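Local coordinates for protein MIP07328p (Drosophila melanogaster, PDB 6FKK) that probably acts as a repulsive axon guidance cue, a transmembrane semaphorin whose extracellular sema domain would bind receptors on other cells, at residues A18-L31 / V40-L54. Numbering follows the deposited sequence.
Sequences AHFIGNSTDYFKIL and VGAKDVIYNVSLNGL. With NAG (2-acetamido-2-deoxy-beta-D-glucopyranose), chain C; NAG (2-acetamido-2-deoxy-beta-D-glucopyranose), chain D.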
# COMPACT_ATOMS: atom_id res chain seq x y z
N ALA A 18 12.13 -5.83 19.99
CA ALA A 18 10.96 -6.07 20.81
C ALA A 18 9.95 -6.88 20.02
O ALA A 18 10.02 -6.95 18.79
CB ALA A 18 10.34 -4.75 21.30
N HIS A 19 9.00 -7.48 20.73
CA HIS A 19 7.98 -8.30 20.09
C HIS A 19 6.67 -8.17 20.86
O HIS A 19 6.66 -8.11 22.09
CB HIS A 19 8.41 -9.77 20.03
CG HIS A 19 8.69 -10.38 21.37
ND1 HIS A 19 7.74 -11.08 22.08
CD2 HIS A 19 9.80 -10.38 22.14
CE1 HIS A 19 8.26 -11.50 23.22
NE2 HIS A 19 9.51 -11.09 23.28
N PHE A 20 5.57 -8.11 20.11
CA PHE A 20 4.22 -8.07 20.66
C PHE A 20 3.46 -9.25 20.07
O PHE A 20 3.12 -9.25 18.89
CB PHE A 20 3.53 -6.74 20.32
CG PHE A 20 2.11 -6.64 20.82
CD1 PHE A 20 1.85 -6.16 22.09
CD2 PHE A 20 1.05 -7.01 20.01
CE1 PHE A 20 0.55 -6.06 22.55
CE2 PHE A 20 -0.25 -6.91 20.47
CZ PHE A 20 -0.50 -6.44 21.74
N ILE A 21 3.19 -10.26 20.90
CA ILE A 21 2.74 -11.56 20.44
C ILE A 21 1.28 -11.77 20.82
O ILE A 21 0.89 -11.56 21.97
CB ILE A 21 3.61 -12.70 21.01
CG1 ILE A 21 5.08 -12.44 20.71
CG2 ILE A 21 3.17 -14.04 20.45
CD1 ILE A 21 5.41 -12.41 19.23
N GLY A 22 0.47 -12.18 19.84
CA GLY A 22 -0.85 -12.70 20.09
C GLY A 22 -1.00 -14.08 19.45
O GLY A 22 -0.06 -14.61 18.84
N ASN A 23 -2.19 -14.65 19.60
CA ASN A 23 -2.47 -15.93 18.98
C ASN A 23 -2.48 -15.79 17.46
O ASN A 23 -2.70 -14.71 16.90
CB ASN A 23 -3.80 -16.49 19.47
CG ASN A 23 -3.66 -17.25 20.77
OD1 ASN A 23 -2.75 -18.07 20.93
ND2 ASN A 23 -4.57 -17.00 21.72
N SER A 24 -2.24 -16.92 16.78
CA SER A 24 -2.27 -16.91 15.32
C SER A 24 -3.67 -16.62 14.79
O SER A 24 -3.81 -16.10 13.68
CB SER A 24 -1.77 -18.25 14.77
OG SER A 24 -0.39 -18.43 15.06
N THR A 25 -4.70 -16.93 15.58
CA THR A 25 -6.07 -16.67 15.18
C THR A 25 -6.43 -15.18 15.20
O THR A 25 -7.55 -14.83 14.83
CB THR A 25 -7.03 -17.43 16.10
OG1 THR A 25 -6.82 -17.00 17.46
CG2 THR A 25 -6.78 -18.93 16.01
N ASP A 26 -5.50 -14.31 15.60
CA ASP A 26 -5.86 -12.92 15.87
C ASP A 26 -6.03 -12.13 14.58
O ASP A 26 -6.90 -11.26 14.49
CB ASP A 26 -4.83 -12.27 16.78
CG ASP A 26 -4.82 -12.87 18.18
OD1 ASP A 26 -5.50 -13.90 18.40
OD2 ASP A 26 -4.13 -12.32 19.06
N TYR A 27 -5.21 -12.43 13.57
CA TYR A 27 -5.21 -11.73 12.29
C TYR A 27 -5.10 -10.22 12.49
O TYR A 27 -6.06 -9.46 12.31
CB TYR A 27 -6.46 -12.09 11.47
CG TYR A 27 -6.45 -13.50 10.93
CD1 TYR A 27 -5.56 -13.87 9.93
CD2 TYR A 27 -7.34 -14.46 11.40
CE1 TYR A 27 -5.54 -15.16 9.43
CE2 TYR A 27 -7.33 -15.75 10.90
CZ TYR A 27 -6.43 -16.09 9.91
OH TYR A 27 -6.43 -17.37 9.41
N PHE A 28 -3.90 -9.80 12.88
CA PHE A 28 -3.64 -8.39 13.15
C PHE A 28 -3.75 -7.55 11.88
O PHE A 28 -3.50 -8.02 10.77
CB PHE A 28 -2.25 -8.21 13.77
CG PHE A 28 -2.17 -8.63 15.21
CD1 PHE A 28 -3.27 -8.55 16.04
CD2 PHE A 28 -0.98 -9.12 15.74
CE1 PHE A 28 -3.19 -8.93 17.37
CE2 PHE A 28 -0.89 -9.51 17.06
CZ PHE A 28 -2.00 -9.41 17.88
N LYS A 29 -4.12 -6.29 12.07
CA LYS A 29 -4.19 -5.31 10.98
C LYS A 29 -3.92 -3.93 11.56
O LYS A 29 -4.53 -3.55 12.56
CB LYS A 29 -5.56 -5.34 10.29
CG LYS A 29 -5.81 -4.19 9.33
CD LYS A 29 -5.13 -4.40 7.99
CE LYS A 29 -5.41 -3.23 7.04
NZ LYS A 29 -6.87 -3.01 6.85
N ILE A 30 -3.01 -3.20 10.93
CA ILE A 30 -2.66 -1.86 11.40
C ILE A 30 -3.73 -0.88 10.93
O ILE A 30 -4.06 -0.82 9.74
CB ILE A 30 -1.27 -1.45 10.89
CG1 ILE A 30 -0.20 -2.40 11.42
CG2 ILE A 30 -0.95 -0.02 11.30
CD1 ILE A 30 -0.07 -2.41 12.93
N LEU A 31 -4.28 -0.11 11.87
CA LEU A 31 -5.34 0.85 11.58
C LEU A 31 -4.88 2.29 11.58
O LEU A 31 -5.42 3.10 10.82
CB LEU A 31 -6.49 0.68 12.58
CG LEU A 31 -7.13 -0.71 12.61
CD1 LEU A 31 -8.33 -0.73 13.55
CD2 LEU A 31 -7.54 -1.14 11.21
N VAL A 40 -3.65 -1.44 16.40
CA VAL A 40 -3.68 -2.77 15.80
C VAL A 40 -5.09 -3.32 15.95
O VAL A 40 -5.52 -3.66 17.06
CB VAL A 40 -2.65 -3.71 16.44
CG1 VAL A 40 -2.66 -5.06 15.73
CG2 VAL A 40 -1.27 -3.09 16.40
N GLY A 41 -5.81 -3.42 14.83
CA GLY A 41 -7.12 -4.05 14.83
C GLY A 41 -7.01 -5.56 14.81
O GLY A 41 -6.40 -6.13 13.90
N ALA A 42 -7.61 -6.23 15.79
CA ALA A 42 -7.45 -7.67 15.93
C ALA A 42 -8.78 -8.37 16.14
O ALA A 42 -9.84 -7.78 15.96
CB ALA A 42 -6.51 -7.99 17.10
N LYS A 43 -8.72 -9.64 16.53
CA LYS A 43 -9.92 -10.40 16.86
C LYS A 43 -10.49 -9.89 18.17
O LYS A 43 -9.85 -10.02 19.22
CB LYS A 43 -9.61 -11.89 16.93
CG LYS A 43 -10.78 -12.74 17.41
CD LYS A 43 -10.45 -14.22 17.37
CE LYS A 43 -9.25 -14.55 18.24
NZ LYS A 43 -9.02 -16.02 18.35
N ASP A 44 -11.68 -9.29 18.11
CA ASP A 44 -12.43 -8.86 19.28
C ASP A 44 -11.77 -7.71 20.04
O ASP A 44 -12.35 -7.18 20.99
CB ASP A 44 -12.68 -10.04 20.23
CG ASP A 44 -13.59 -11.10 19.63
OD1 ASP A 44 -14.41 -10.75 18.76
OD2 ASP A 44 -13.47 -12.27 20.03
N VAL A 45 -10.56 -7.32 19.65
CA VAL A 45 -9.79 -6.31 20.37
C VAL A 45 -9.11 -5.38 19.37
O VAL A 45 -8.78 -5.78 18.25
CB VAL A 45 -8.74 -6.94 21.32
CG1 VAL A 45 -8.10 -5.88 22.20
CG2 VAL A 45 -9.34 -8.05 22.17
N ILE A 46 -8.93 -4.13 19.78
CA ILE A 46 -8.03 -3.19 19.12
C ILE A 46 -7.04 -2.69 20.16
O ILE A 46 -7.43 -2.36 21.29
CB ILE A 46 -8.80 -2.03 18.46
CG1 ILE A 46 -7.82 -1.04 17.82
CG2 ILE A 46 -9.70 -1.33 19.46
CD1 ILE A 46 -8.50 0.13 17.13
N TYR A 47 -5.76 -2.66 19.80
CA TYR A 47 -4.68 -2.39 20.74
C TYR A 47 -4.01 -1.05 20.43
O TYR A 47 -3.74 -0.74 19.26
CB TYR A 47 -3.63 -3.50 20.70
CG TYR A 47 -4.16 -4.89 20.97
CD1 TYR A 47 -4.63 -5.69 19.94
CD2 TYR A 47 -4.17 -5.41 22.26
CE1 TYR A 47 -5.11 -6.97 20.19
CE2 TYR A 47 -4.65 -6.68 22.52
CZ TYR A 47 -5.12 -7.45 21.48
OH TYR A 47 -5.59 -8.72 21.72
N ASN A 48 -3.73 -0.28 21.48
CA ASN A 48 -2.89 0.91 21.40
C ASN A 48 -1.52 0.52 21.93
O ASN A 48 -1.36 0.24 23.12
CB ASN A 48 -3.51 2.06 22.21
CG ASN A 48 -2.83 3.41 21.93
OD1 ASN A 48 -1.91 3.50 21.13
ND2 ASN A 48 -3.30 4.46 22.61
N VAL A 49 -0.53 0.47 21.04
CA VAL A 49 0.78 -0.11 21.34
C VAL A 49 1.85 0.96 21.17
O VAL A 49 1.93 1.60 20.12
CB VAL A 49 1.08 -1.32 20.44
CG1 VAL A 49 2.44 -1.91 20.79
CG2 VAL A 49 -0.02 -2.36 20.57
N SER A 50 2.66 1.15 22.21
CA SER A 50 3.79 2.07 22.11
C SER A 50 4.92 1.43 21.31
O SER A 50 5.14 0.22 21.37
CB SER A 50 4.28 2.44 23.51
OG SER A 50 5.46 3.22 23.45
N LEU A 51 5.62 2.26 20.54
CA LEU A 51 6.62 1.76 19.60
C LEU A 51 8.02 1.62 20.19
O LEU A 51 8.87 0.99 19.56
CB LEU A 51 6.69 2.66 18.36
CG LEU A 51 5.55 2.48 17.34
CD1 LEU A 51 5.82 3.30 16.09
CD2 LEU A 51 5.38 1.01 17.00
N ASN A 52 8.27 2.19 21.37
CA ASN A 52 9.63 2.12 21.92
C ASN A 52 9.97 0.71 22.39
O ASN A 52 11.10 0.25 22.21
CB ASN A 52 9.78 3.14 23.05
CG ASN A 52 8.84 2.88 24.20
OD1 ASN A 52 7.83 2.18 24.06
ND2 ASN A 52 9.14 3.45 25.36
N GLY A 53 9.00 0.02 22.99
CA GLY A 53 9.25 -1.33 23.47
C GLY A 53 8.18 -2.32 23.06
O GLY A 53 8.13 -3.44 23.59
N LEU A 54 7.33 -1.92 22.11
CA LEU A 54 6.19 -2.73 21.67
C LEU A 54 5.34 -3.18 22.86
O LEU A 54 4.86 -4.31 22.92
CB LEU A 54 6.65 -3.94 20.84
CG LEU A 54 7.14 -3.64 19.43
CD1 LEU A 54 7.34 -4.93 18.65
CD2 LEU A 54 6.17 -2.72 18.70
C1 NAG C . -2.74 5.78 22.41
C2 NAG C . -3.79 6.88 22.32
C3 NAG C . -3.11 8.22 22.07
C4 NAG C . -2.14 8.52 23.21
C5 NAG C . -1.18 7.36 23.50
C6 NAG C . -0.52 7.52 24.85
C7 NAG C . -5.02 6.63 20.10
C8 NAG C . -3.76 6.86 19.32
N2 NAG C . -4.94 6.64 21.45
O3 NAG C . -4.12 9.23 22.01
O4 NAG C . -1.38 9.67 22.88
O5 NAG C . -1.83 6.07 23.52
O6 NAG C . -1.40 8.12 25.80
O7 NAG C . -6.10 6.44 19.53
C1 NAG D . -4.53 -17.67 22.99
C2 NAG D . -5.51 -17.06 23.99
C3 NAG D . -5.48 -17.82 25.32
C4 NAG D . -5.68 -19.31 25.08
C5 NAG D . -4.66 -19.82 24.06
C6 NAG D . -4.85 -21.28 23.71
C7 NAG D . -6.09 -14.79 24.75
C8 NAG D . -5.61 -13.37 24.89
N2 NAG D . -5.22 -15.65 24.21
O3 NAG D . -6.49 -17.34 26.18
O4 NAG D . -5.52 -20.03 26.30
O5 NAG D . -4.79 -19.08 22.84
O6 NAG D . -3.68 -22.03 23.97
O7 NAG D . -7.21 -15.14 25.12
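Lys29 and Gly41 pair through their backbones in the first beta hairpin of a sema-domain propeller blade. Gly41 N donates to Lys29 O at 2.6 Å, nearly in line with the carbonyl (C=O...N 165°). The return bond, Lys29 N to Gly41 O, is weak. In the loop between strands 18-21 and 29-33, Thr25 OG1 accepts a hydrogen bond from Lys43 NZ (2.6 Å), which reaches over from the turn after strand 37-41. The lysine chain runs extended from the backbone and bends only at chi3 (59°), which turns the amine onto the hydroxyl. Asp26 OD1 lies 4.1 Å from Lys43 NZ, too far for a salt bridge, but its charge may still favour the ammonium.

Strand 18-21 belongs to a different sheet, where it pairs with strand 469-474. Between the two sheets Phe20 and Tyr47 form a T-shaped stack. The Phe20 edge meets the Tyr47 face, with ring planes at 70°. Val45 CG1 covers the opposite face of Tyr47, and Val49 CG2 sits over one face of Phe20. Phe28 reaches Val40 CG1, and its ring edge meets Ala42 CB at 3.5 Å. Leu31 CD1 reaches past Gly41 to touch Ile46 CD1 on the third strand, 45-50. Asn23 and Asn48 each carry an N-linked sugar through ND2. At the far end Ala18 CB packs 3.8 Å from Leu54 CB, and Leu54 CD1 lies against Ala18 O.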